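Local coordinates for sensor protein kinase HptS (Staphylococcus aureus, PDB 6LKI), which is a sensor histidine kinase of a two-component system that probably responds to extracellular hexose phosphate together with a partner sensor protein, at residues T16-I24 with L85-F93; T1-S12 with R109-Q119. All coordinates share one frame; numbering follows the deposited sequence.

Overall arrangement
Both contacts use helix 2-31, and each ties it to a separate half of the chain; their centres lie 25 Å apart on opposite sides of the chain's centre. Contact 2 (1-12 with 109-119) closes the larger loop, with contact 1 (16-24 with 85-93) nested inside it. Contact 1 is a helix-on-strand junction on the outer strand 84-92 of the first antiparallel sheet, whereas contact 2 sets helix 2-12, which packs on the second sheet, beside helix 109-116 and the turn after it. Both are partly buried, contact 1 nearer the chain's centre. In each a histidine has an isoleucine over its face and a glutamine at its edge; contact 1 adds a Glu–Gln pair and a water, contact 2 a long salt bridge.

Contact 1. Residues T16-I24 with L85-F93; sequences TEKQIQTFI and LFSTHQLKF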
loop_
_atom_site.group_PDB
_atom_site.type_symbol
_atom_site.label_atom_id
_atom_site.label_comp_id
_atom_site.label_asym_id
_atom_site.label_seq_id
_atom_site.Cartn_x
_atom_site.Cartn_y
_atom_site.Cartn_z
ATOM N N THR B 16 6.730 -24.338 -13.832
ATOM C CA THR B 16 6.655 -23.828 -12.466
ATOM C C THR B 16 5.362 -23.057 -12.232
ATOM O O THR B 16 4.724 -23.202 -11.183
ATOM C CB THR B 16 7.868 -22.945 -12.169
ATOM O OG1 THR B 16 9.063 -23.732 -12.237
ATOM C CG2 THR B 16 7.757 -22.320 -10.783
ATOM N N GLU B 17 4.954 -22.236 -13.202
ATOM C CA GLU B 17 3.723 -21.468 -13.047
ATOM C C GLU B 17 2.506 -22.383 -12.975
ATOM O O GLU B 17 1.556 -22.107 -12.233
ATOM C CB GLU B 17 3.578 -20.468 -14.194
ATOM C CG GLU B 17 2.713 -19.268 -13.850
ATOM C CD GLU B 17 1.245 -19.505 -14.142
ATOM O OE1 GLU B 17 0.929 -20.474 -14.865
ATOM O OE2 GLU B 17 0.406 -18.718 -13.655
ATOM N N LYS B 18 2.517 -23.476 -13.742
ATOM C CA LYS B 18 1.443 -24.463 -13.663
ATOM C C LYS B 18 1.360 -25.067 -12.267
ATOM O O LYS B 18 0.269 -25.204 -11.700
ATOM C CB LYS B 18 1.663 -25.549 -14.721
ATOM C CG LYS B 18 0.723 -26.759 -14.665
ATOM C CD LYS B 18 1.272 -27.891 -13.791
ATOM C CE LYS B 18 0.147 -28.615 -13.080
ATOM N NZ LYS B 18 0.615 -29.444 -11.938
ATOM N N GLN B 19 2.511 -25.441 -11.702
ATOM C CA GLN B 19 2.523 -26.046 -10.375
ATOM C C GLN B 19 1.998 -25.086 -9.319
ATOM O O GLN B 19 1.353 -25.517 -8.355
ATOM C CB GLN B 19 3.937 -26.509 -10.024
ATOM C CG GLN B 19 4.519 -27.491 -11.024
ATOM C CD GLN B 19 5.025 -28.760 -10.371
ATOM O OE1 GLN B 19 5.495 -28.741 -9.233
ATOM N NE2 GLN B 19 4.925 -29.874 -11.086
ATOM N N ILE B 20 2.253 -23.786 -9.483
ATOM C CA ILE B 20 1.709 -22.800 -8.552
ATOM C C ILE B 20 0.188 -22.766 -8.647
ATOM O O ILE B 20 -0.517 -22.805 -7.633
ATOM C CB ILE B 20 2.318 -21.411 -8.818
ATOM C CG1 ILE B 20 3.815 -21.413 -8.491
ATOM C CG2 ILE B 20 1.589 -20.350 -8.009
ATOM C CD1 ILE B 20 4.520 -20.119 -8.848
ATOM N N GLN B 21 -0.338 -22.707 -9.872
ATOM C CA GLN B 21 -1.785 -22.627 -10.052
ATOM C C GLN B 21 -2.481 -23.878 -9.531
ATOM O O GLN B 21 -3.551 -23.791 -8.916
ATOM C CB GLN B 21 -2.119 -22.401 -11.527
ATOM C CG GLN B 21 -1.547 -21.113 -12.106
ATOM C CD GLN B 21 -2.194 -19.864 -11.529
ATOM O OE1 GLN B 21 -3.229 -19.933 -10.865
ATOM N NE2 GLN B 21 -1.586 -18.712 -11.786
ATOM N N THR B 22 -1.872 -25.028 -9.774
ATOM C CA THR B 22 -2.410 -26.273 -9.295
ATOM C C THR B 22 -2.406 -26.310 -7.797
ATOM O O THR B 22 -3.320 -26.762 -7.211
ATOM C CB THR B 22 -1.613 -27.470 -9.807
ATOM O OG1 THR B 22 -1.666 -27.528 -11.206
ATOM C CG2 THR B 22 -2.147 -28.744 -9.268
ATOM N N PHE B 23 -1.345 -25.828 -7.201
ATOM C CA PHE B 23 -1.256 -25.700 -5.764
ATOM C C PHE B 23 -2.422 -24.886 -5.213
ATOM O O PHE B 23 -3.053 -25.277 -4.297
ATOM C CB PHE B 23 0.097 -25.109 -5.368
ATOM C CG PHE B 23 0.191 -24.685 -3.930
ATOM C CD1 PHE B 23 0.658 -25.532 -2.992
ATOM C CD2 PHE B 23 -0.172 -23.428 -3.543
ATOM C CE1 PHE B 23 0.751 -25.148 -1.686
ATOM C CE2 PHE B 23 -0.082 -23.025 -2.250
ATOM C CZ PHE B 23 0.366 -23.896 -1.312
ATOM N N ILE B 24 -2.697 -23.767 -5.831
ATOM C CA ILE B 24 -3.771 -22.922 -5.395
ATOM C C ILE B 24 -5.114 -23.634 -5.468
ATOM O O ILE B 24 -5.866 -23.611 -4.553
ATOM C CB ILE B 24 -3.797 -21.620 -6.169
ATOM C CG1 ILE B 24 -2.566 -20.827 -5.857
ATOM C CG2 ILE B 24 -4.954 -20.795 -5.727
ATOM C CD1 ILE B 24 -2.442 -20.515 -4.400
ATOM N N LEU B 85 7.849 -10.517 -10.540
ATOM C CA LEU B 85 6.548 -10.881 -9.993
ATOM C C LEU B 85 5.937 -11.965 -10.870
ATOM O O LEU B 85 5.562 -11.710 -12.019
ATOM C CB LEU B 85 5.637 -9.660 -9.909
ATOM C CG LEU B 85 4.231 -9.932 -9.372
ATOM C CD1 LEU B 85 4.301 -10.622 -8.018
ATOM C CD2 LEU B 85 3.428 -8.643 -9.278
ATOM N N PHE B 86 5.707 -13.027 -10.165
ATOM C CA PHE B 86 5.478 -14.179 -11.029
ATOM C C PHE B 86 4.095 -14.794 -10.856
ATOM O O PHE B 86 3.460 -15.159 -11.850
ATOM C CB PHE B 86 6.555 -15.241 -10.776
ATOM C CG PHE B 86 6.365 -16.506 -11.572
ATOM C CD1 PHE B 86 6.750 -16.573 -12.900
ATOM C CD2 PHE B 86 5.814 -17.633 -10.986
ATOM C CE1 PHE B 86 6.579 -17.730 -13.633
ATOM C CE2 PHE B 86 5.644 -18.798 -11.717
ATOM C CZ PHE B 86 6.027 -18.844 -13.042
ATOM N N SER B 87 3.372 -14.573 -9.798
ATOM C CA SER B 87 1.965 -14.902 -9.632
ATOM C C SER B 87 1.371 -14.076 -8.500
ATOM O O SER B 87 2.064 -13.701 -7.550
ATOM C CB SER B 87 1.763 -16.397 -9.355
ATOM O OG SER B 87 2.302 -16.761 -8.097
ATOM N N THR B 88 0.074 -13.799 -8.621
ATOM C CA THR B 88 -0.689 -13.083 -7.609
ATOM C C THR B 88 -2.013 -13.805 -7.416
ATOM O O THR B 88 -2.683 -14.144 -8.397
ATOM C CB THR B 88 -0.935 -11.623 -8.018
ATOM O OG1 THR B 88 0.313 -10.992 -8.327
ATOM C CG2 THR B 88 -1.622 -10.858 -6.897
ATOM N N HIS B 89 -2.383 -14.051 -6.161
ATOM C CA HIS B 89 -3.630 -14.736 -5.853
ATOM C C HIS B 89 -4.310 -14.062 -4.672
ATOM O O HIS B 89 -3.656 -13.704 -3.690
ATOM C CB HIS B 89 -3.395 -16.222 -5.541
ATOM C CG HIS B 89 -3.031 -17.043 -6.739
ATOM N ND1 HIS B 89 -1.727 -17.238 -7.140
ATOM C CD2 HIS B 89 -3.802 -17.719 -7.624
ATOM C CE1 HIS B 89 -1.709 -17.997 -8.221
ATOM N NE2 HIS B 89 -2.955 -18.303 -8.535
ATOM N N GLN B 90 -5.625 -13.887 -4.780
ATOM C CA GLN B 90 -6.453 -13.405 -3.681
ATOM C C GLN B 90 -7.097 -14.625 -3.031
ATOM O O GLN B 90 -7.931 -15.296 -3.648
ATOM C CB GLN B 90 -7.504 -12.413 -4.179
ATOM C CG GLN B 90 -8.332 -11.773 -3.074
ATOM C CD GLN B 90 -9.046 -10.511 -3.530
ATOM O OE1 GLN B 90 -8.657 -9.883 -4.515
ATOM N NE2 GLN B 90 -10.093 -10.132 -2.806
ATOM N N LEU B 91 -6.703 -14.917 -1.795
ATOM C CA LEU B 91 -7.061 -16.164 -1.133
ATOM C C LEU B 91 -7.948 -15.895 0.073
ATOM O O LEU B 91 -7.679 -14.987 0.865
ATOM C CB LEU B 91 -5.807 -16.927 -0.690
ATOM C CG LEU B 91 -4.765 -17.207 -1.774
ATOM C CD1 LEU B 91 -3.521 -17.837 -1.165
ATOM C CD2 LEU B 91 -5.348 -18.102 -2.858
ATOM N N LYS B 92 -8.999 -16.698 0.213
ATOM C CA LYS B 92 -9.900 -16.605 1.356
ATOM C C LYS B 92 -9.461 -17.616 2.408
ATOM O O LYS B 92 -9.535 -18.830 2.185
ATOM C CB LYS B 92 -11.348 -16.852 0.935
ATOM C CG LYS B 92 -12.315 -16.921 2.110
ATOM C CD LYS B 92 -13.706 -17.359 1.678
ATOM C CE LYS B 92 -14.657 -17.417 2.865
ATOM N NZ LYS B 92 -14.161 -18.332 3.934
ATOM N N PHE B 93 -8.997 -17.119 3.549
ATOM C CA PHE B 93 -8.715 -17.954 4.702
ATOM C C PHE B 93 -9.906 -17.910 5.657
ATOM O O PHE B 93 -10.916 -17.249 5.403
ATOM C CB PHE B 93 -7.420 -17.510 5.386
ATOM C CG PHE B 93 -6.177 -18.032 4.722
ATOM C CD1 PHE B 93 -5.691 -17.440 3.566
ATOM C CD2 PHE B 93 -5.497 -19.117 5.250
ATOM C CE1 PHE B 93 -4.547 -17.919 2.952
ATOM C CE2 PHE B 93 -4.353 -19.603 4.640
ATOM C CZ PHE B 93 -3.877 -19.003 3.490
HETATM O O HOH W 1 0.913 -16.284 -12.873
#
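Helix 16-24 and strand 85-92 run almost parallel, their axes 15° apart and 9.5 Å at closest approach, with Ile-20 and Ile-24 pointing at the strand and the end of Gln-21 reaching His-89. The imidazole is held on two fronts. Ile-24 CG1 sits squarely over one face, 3.6 Å from the centroid of the His-89 ring, a CH-pi contact. At the edge, His-89 NE2 donates in its ring plane to Gln-21 OE1 at 2.9 Å (N-H...O 163°), although it meets that oxygen from above the carbonyl plane. A bend at chi2 (-68°) curls the Gln-21 amide back along the helix, where its NE2 donates to Glu-17 OE2 at 2.7 Å. A water bridges the same carboxylate to the strand, donating to both Glu-17 OE2 and Phe-86 O. Apolar contacts flank these bonds: Ile-20 CD1 meets the edge of the Phe-86 ring, 3.4 Å from CE2, and Ile-24 CG2 touches Leu-91 CD2 at 4.0 Å. Phe-86 and Ser-87 both pair with Ile-102 in a classic beta bulge. A long N-terminal helix packed on an antiparallel sheet of strand order 2-1-4-3 is consistent with the PAS-like module of a double Cache sensor domain.

Contact 2. Residues T1-S12 with R109-Q119; sequences TIHQHVDESQSS and RLSEIKKDNRQ
His-5 meets three residues of the opposing segment: Gln-119 bonds to it, Ile-113 packs on its face and Asn-117 only approaches. Its ND1 donates to Gln-119 OE1 at 2.8 Å, a nearly straight bond (171°) that lies in the imidazole plane yet reaches the acceptor from above the amide's carbonyl plane. Ile-113 CG2 stands over the centre of the same ring, 3.6 Å from the centroid of His-5, in a CH-pi contact. The first torsion of Ile-113 (chi1 65°) puts CG1 between the backbone N and the carbonyl carbon and leaves CG2 as the branch facing the ring. Asn-117 OD1 comes within 3.1 Å of His-5 CE1, its amide nearly parallel to the imidazole, while Ile-2 CG1 packs 3.6 Å from Gln-119 OE1.

One to two turns further along, Arg-109 lies across the N-terminal helix. Glu-8 CB sits over one face of its guanidinium, offset toward the rim, and Glu-8 OE2 forms a long salt bridge to Arg-109 NH1 at 3.6 Å. Ser-12 meets the NH2 end, and Ser-9 OG is wedged between Arg-109 CD and Leu-110 CD2, 3.5 Å from the latter.

What places Gln-119 is the turn ending the second helix: Arg-118 adopts positive phi, and Gln-119 N returns to Ile-113 O at 2.9 Å, so the residue whose methyl backs His-5 also fixes the backbone of its hydrogen-bond partner. The two helices run nearly antiparallel, at 161°. Helix 2-12 rests on strands 152-157 and 163-169 through Ile-2, Val-6 and Ser-9; Gln-119 touches Ile-167 and Lys-169, and Leu-110 reaches Ala-121. In chain order helix 108-116 lies between strand 97-106 of one sheet and strand 120-125 of the next.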
loop_
_atom_site.group_PDB
_atom_site.type_symbol
_atom_site.label_atom_id
_atom_site.label_comp_id
_atom_site.label_asym_id
_atom_site.label_seq_id
_atom_site.Cartn_x
_atom_site.Cartn_y
_atom_site.Cartn_z
ATOM N N THR B 1 24.129 -23.357 -26.694
ATOM C CA THR B 1 23.763 -22.225 -27.535
ATOM C C THR B 1 22.572 -21.485 -26.933
ATOM O O THR B 1 21.986 -21.933 -25.950
ATOM C CB THR B 1 23.440 -22.674 -28.978
ATOM O OG1 THR B 1 23.671 -21.584 -29.879
ATOM C CG2 THR B 1 21.989 -23.145 -29.104
ATOM N N ILE B 2 22.230 -20.338 -27.521
ATOM C CA ILE B 2 21.177 -19.500 -26.954
ATOM C C ILE B 2 19.807 -20.139 -27.161
ATOM O O ILE B 2 19.000 -20.220 -26.227
ATOM C CB ILE B 2 21.243 -18.085 -27.554
ATOM C CG1 ILE B 2 22.553 -17.404 -27.156
ATOM C CG2 ILE B 2 20.068 -17.264 -27.088
ATOM C CD1 ILE B 2 22.906 -16.200 -28.000
ATOM N N HIS B 3 19.523 -20.603 -28.384
ATOM C CA HIS B 3 18.209 -21.175 -28.671
ATOM C C HIS B 3 17.894 -22.346 -27.748
ATOM O O HIS B 3 16.758 -22.481 -27.274
ATOM C CB HIS B 3 18.126 -21.618 -30.133
ATOM C CG HIS B 3 16.898 -22.416 -30.450
ATOM N ND1 HIS B 3 15.702 -21.832 -30.809
ATOM C CD2 HIS B 3 16.680 -23.753 -30.460
ATOM C CE1 HIS B 3 14.801 -22.774 -31.026
ATOM N NE2 HIS B 3 15.369 -23.949 -30.822
ATOM N N GLN B 4 18.882 -23.204 -27.478
ATOM C CA GLN B 4 18.644 -24.319 -26.570
ATOM C C GLN B 4 18.542 -23.866 -25.123
ATOM O O GLN B 4 18.065 -24.632 -24.283
ATOM C CB GLN B 4 19.746 -25.378 -26.682
ATOM C CG GLN B 4 21.118 -24.926 -26.214
ATOM C CD GLN B 4 22.246 -25.749 -26.814
ATOM O OE1 GLN B 4 23.355 -25.792 -26.277
ATOM N NE2 GLN B 4 21.967 -26.409 -27.932
ATOM N N HIS B 5 18.992 -22.653 -24.806
ATOM C CA HIS B 5 18.841 -22.120 -23.460
ATOM C C HIS B 5 17.559 -21.321 -23.282
ATOM O O HIS B 5 17.061 -21.219 -22.156
ATOM C CB HIS B 5 20.043 -21.243 -23.098
ATOM C CG HIS B 5 21.323 -22.006 -22.954
ATOM N ND1 HIS B 5 22.560 -21.436 -23.163
ATOM C CD2 HIS B 5 21.554 -23.302 -22.632
ATOM C CE1 HIS B 5 23.499 -22.345 -22.969
ATOM N NE2 HIS B 5 22.916 -23.486 -22.647
ATOM N N VAL B 6 17.008 -20.766 -24.362
ATOM C CA VAL B 6 15.782 -19.984 -24.253
ATOM C C VAL B 6 14.565 -20.894 -24.127
ATOM O O VAL B 6 13.639 -20.607 -23.361
ATOM C CB VAL B 6 15.655 -19.027 -25.453
ATOM C CG1 VAL B 6 14.401 -18.196 -25.336
ATOM C CG2 VAL B 6 16.861 -18.117 -25.535
ATOM N N ASP B 7 14.545 -22.010 -24.864
ATOM C CA ASP B 7 13.375 -22.882 -24.830
ATOM C C ASP B 7 13.310 -23.709 -23.549
ATOM O O ASP B 7 12.211 -24.036 -23.085
ATOM C CB ASP B 7 13.349 -23.788 -26.066
ATOM C CG ASP B 7 14.564 -24.693 -26.164
ATOM O OD1 ASP B 7 15.448 -24.620 -25.286
ATOM O OD2 ASP B 7 14.632 -25.485 -27.128
ATOM N N GLU B 8 14.460 -24.057 -22.963
ATOM C CA GLU B 8 14.450 -24.788 -21.696
ATOM C C GLU B 8 13.956 -23.910 -20.552
ATOM O O GLU B 8 13.190 -24.370 -19.696
ATOM C CB GLU B 8 15.843 -25.337 -21.386
ATOM C CG GLU B 8 16.413 -26.238 -22.469
ATOM C CD GLU B 8 17.730 -26.878 -22.069
ATOM O OE1 GLU B 8 17.872 -28.112 -22.207
ATOM O OE2 GLU B 8 18.621 -26.140 -21.601
ATOM N N SER B 9 14.386 -22.647 -20.518
ATOM C CA SER B 9 13.941 -21.747 -19.459
ATOM C C SER B 9 12.461 -21.416 -19.604
ATOM O O SER B 9 11.730 -21.381 -18.607
ATOM C CB SER B 9 14.786 -20.474 -19.461
ATOM O OG SER B 9 16.038 -20.689 -18.833
ATOM N N GLN B 10 11.999 -21.175 -20.835
ATOM C CA GLN B 10 10.571 -20.968 -21.057
ATOM C C GLN B 10 9.770 -22.164 -20.571
ATOM O O GLN B 10 8.772 -22.005 -19.860
ATOM C CB GLN B 10 10.289 -20.704 -22.538
ATOM C CG GLN B 10 8.826 -20.348 -22.864
ATOM C CD GLN B 10 7.909 -21.558 -23.029
ATOM O OE1 GLN B 10 8.368 -22.693 -23.161
ATOM N NE2 GLN B 10 6.603 -21.312 -23.011
ATOM N N SER B 11 10.199 -23.371 -20.940
ATOM C CA SER B 11 9.469 -24.569 -20.545
ATOM C C SER B 11 9.534 -24.786 -19.037
ATOM O O SER B 11 8.551 -25.216 -18.424
ATOM C CB SER B 11 10.021 -25.783 -21.290
ATOM O OG SER B 11 9.353 -26.966 -20.892
ATOM N N SER B 12 10.684 -24.493 -18.424
ATOM C CA SER B 12 10.799 -24.617 -16.974
ATOM C C SER B 12 9.925 -23.591 -16.262
ATOM O O SER B 12 9.230 -23.924 -15.295
ATOM C CB SER B 12 12.260 -24.470 -16.551
ATOM O OG SER B 12 12.437 -24.824 -15.190
ATOM N N ARG B 109 19.112 -22.472 -14.022
ATOM C CA ARG B 109 19.526 -22.425 -15.420
ATOM C C ARG B 109 20.083 -21.055 -15.786
ATOM O O ARG B 109 21.187 -20.950 -16.335
ATOM C CB ARG B 109 18.351 -22.786 -16.328
ATOM C CG ARG B 109 18.709 -23.743 -17.449
ATOM C CD ARG B 109 17.513 -23.985 -18.350
ATOM N NE ARG B 109 16.475 -24.754 -17.672
ATOM C CZ ARG B 109 16.402 -26.080 -17.690
ATOM N NH1 ARG B 109 17.306 -26.783 -18.359
ATOM N NH2 ARG B 109 15.426 -26.704 -17.046
ATOM N N LEU B 110 19.329 -19.992 -15.492
ATOM C CA LEU B 110 19.756 -18.650 -15.879
ATOM C C LEU B 110 21.042 -18.246 -15.167
ATOM O O LEU B 110 21.883 -17.544 -15.740
ATOM C CB LEU B 110 18.648 -17.640 -15.585
ATOM C CG LEU B 110 17.360 -17.789 -16.397
ATOM C CD1 LEU B 110 16.353 -16.725 -15.996
ATOM C CD2 LEU B 110 17.645 -17.734 -17.889
ATOM N N SER B 111 21.206 -18.672 -13.912
ATOM C CA SER B 111 22.434 -18.359 -13.189
ATOM C C SER B 111 23.622 -19.137 -13.739
ATOM O O SER B 111 24.757 -18.649 -13.690
ATOM C CB SER B 111 22.254 -18.647 -11.698
ATOM O OG SER B 111 22.788 -19.914 -11.354
ATOM N N GLU B 112 23.384 -20.339 -14.267
ATOM C CA GLU B 112 24.468 -21.145 -14.818
ATOM C C GLU B 112 24.922 -20.613 -16.172
ATOM O O GLU B 112 26.124 -20.445 -16.409
ATOM C CB GLU B 112 24.028 -22.607 -14.935
ATOM C CG GLU B 112 24.782 -23.400 -15.991
ATOM C CD GLU B 112 24.107 -24.716 -16.326
ATOM O OE1 GLU B 112 24.461 -25.740 -15.705
ATOM O OE2 GLU B 112 23.224 -24.726 -17.210
ATOM N N ILE B 113 23.974 -20.343 -17.074
ATOM C CA ILE B 113 24.338 -19.839 -18.395
ATOM C C ILE B 113 24.960 -18.452 -18.293
ATOM O O ILE B 113 25.742 -18.050 -19.163
ATOM C CB ILE B 113 23.114 -19.846 -19.331
ATOM C CG1 ILE B 113 22.047 -18.870 -18.834
ATOM C CG2 ILE B 113 22.544 -21.250 -19.450
ATOM C CD1 ILE B 113 20.888 -18.693 -19.792
ATOM N N LYS B 114 24.631 -17.700 -17.240
ATOM C CA LYS B 114 25.279 -16.411 -17.025
ATOM C C LYS B 114 26.720 -16.595 -16.569
ATOM O O LYS B 114 27.611 -15.842 -16.980
ATOM C CB LYS B 114 24.487 -15.591 -16.006
ATOM C CG LYS B 114 25.229 -14.384 -15.454
ATOM C CD LYS B 114 24.425 -13.697 -14.361
ATOM C CE LYS B 114 25.246 -12.629 -13.657
ATOM N NZ LYS B 114 24.459 -11.935 -12.601
ATOM N N LYS B 115 26.972 -17.599 -15.728
ATOM C CA LYS B 115 28.325 -17.855 -15.249
ATOM C C LYS B 115 29.164 -18.569 -16.303
ATOM O O LYS B 115 30.269 -18.126 -16.633
ATOM C CB LYS B 115 28.278 -18.675 -13.958
ATOM C CG LYS B 115 29.600 -19.335 -13.599
ATOM C CD LYS B 115 29.575 -19.909 -12.193
ATOM C CE LYS B 115 30.985 -20.126 -11.670
ATOM N NZ LYS B 115 31.256 -21.558 -11.365
ATOM N N ASP B 116 28.651 -19.675 -16.846
ATOM C CA ASP B 116 29.446 -20.497 -17.752
ATOM C C ASP B 116 29.524 -19.898 -19.152
ATOM O O ASP B 116 30.606 -19.847 -19.746
ATOM C CB ASP B 116 28.871 -21.913 -17.817
ATOM C CG ASP B 116 29.091 -22.691 -16.535
ATOM O OD1 ASP B 116 29.899 -22.242 -15.696
ATOM O OD2 ASP B 116 28.454 -23.753 -16.366
ATOM N N ASN B 117 28.396 -19.443 -19.695
ATOM C CA ASN B 117 28.323 -19.014 -21.084
ATOM C C ASN B 117 28.207 -17.505 -21.252
ATOM O O ASN B 117 28.141 -17.030 -22.392
ATOM C CB ASN B 117 27.140 -19.698 -21.781
ATOM C CG ASN B 117 27.260 -21.209 -21.783
ATOM O OD1 ASN B 117 26.261 -21.923 -21.703
ATOM N ND2 ASN B 117 28.489 -21.705 -21.874
ATOM N N ARG B 118 28.178 -16.743 -20.156
ATOM C CA ARG B 118 28.020 -15.286 -20.208
ATOM C C ARG B 118 26.752 -14.886 -20.960
ATOM O O ARG B 118 26.678 -13.811 -21.560
ATOM C CB ARG B 118 29.250 -14.613 -20.822
ATOM C CG ARG B 118 30.495 -14.697 -19.955
ATOM C CD ARG B 118 30.376 -13.802 -18.729
ATOM N NE ARG B 118 31.499 -13.973 -17.811
ATOM C CZ ARG B 118 31.371 -14.176 -16.503
ATOM N NH1 ARG B 118 30.165 -14.236 -15.954
ATOM N NH2 ARG B 118 32.448 -14.320 -15.744
ATOM N N GLN B 119 25.747 -15.758 -20.934
ATOM C CA GLN B 119 24.444 -15.470 -21.517
ATOM C C GLN B 119 23.536 -14.908 -20.430
ATOM O O GLN B 119 23.328 -15.551 -19.396
ATOM C CB GLN B 119 23.829 -16.726 -22.135
ATOM C CG GLN B 119 24.661 -17.367 -23.236
ATOM C CD GLN B 119 23.968 -18.565 -23.857
ATOM O OE1 GLN B 119 22.743 -18.684 -23.800
ATOM N NE2 GLN B 119 24.748 -19.462 -24.450
#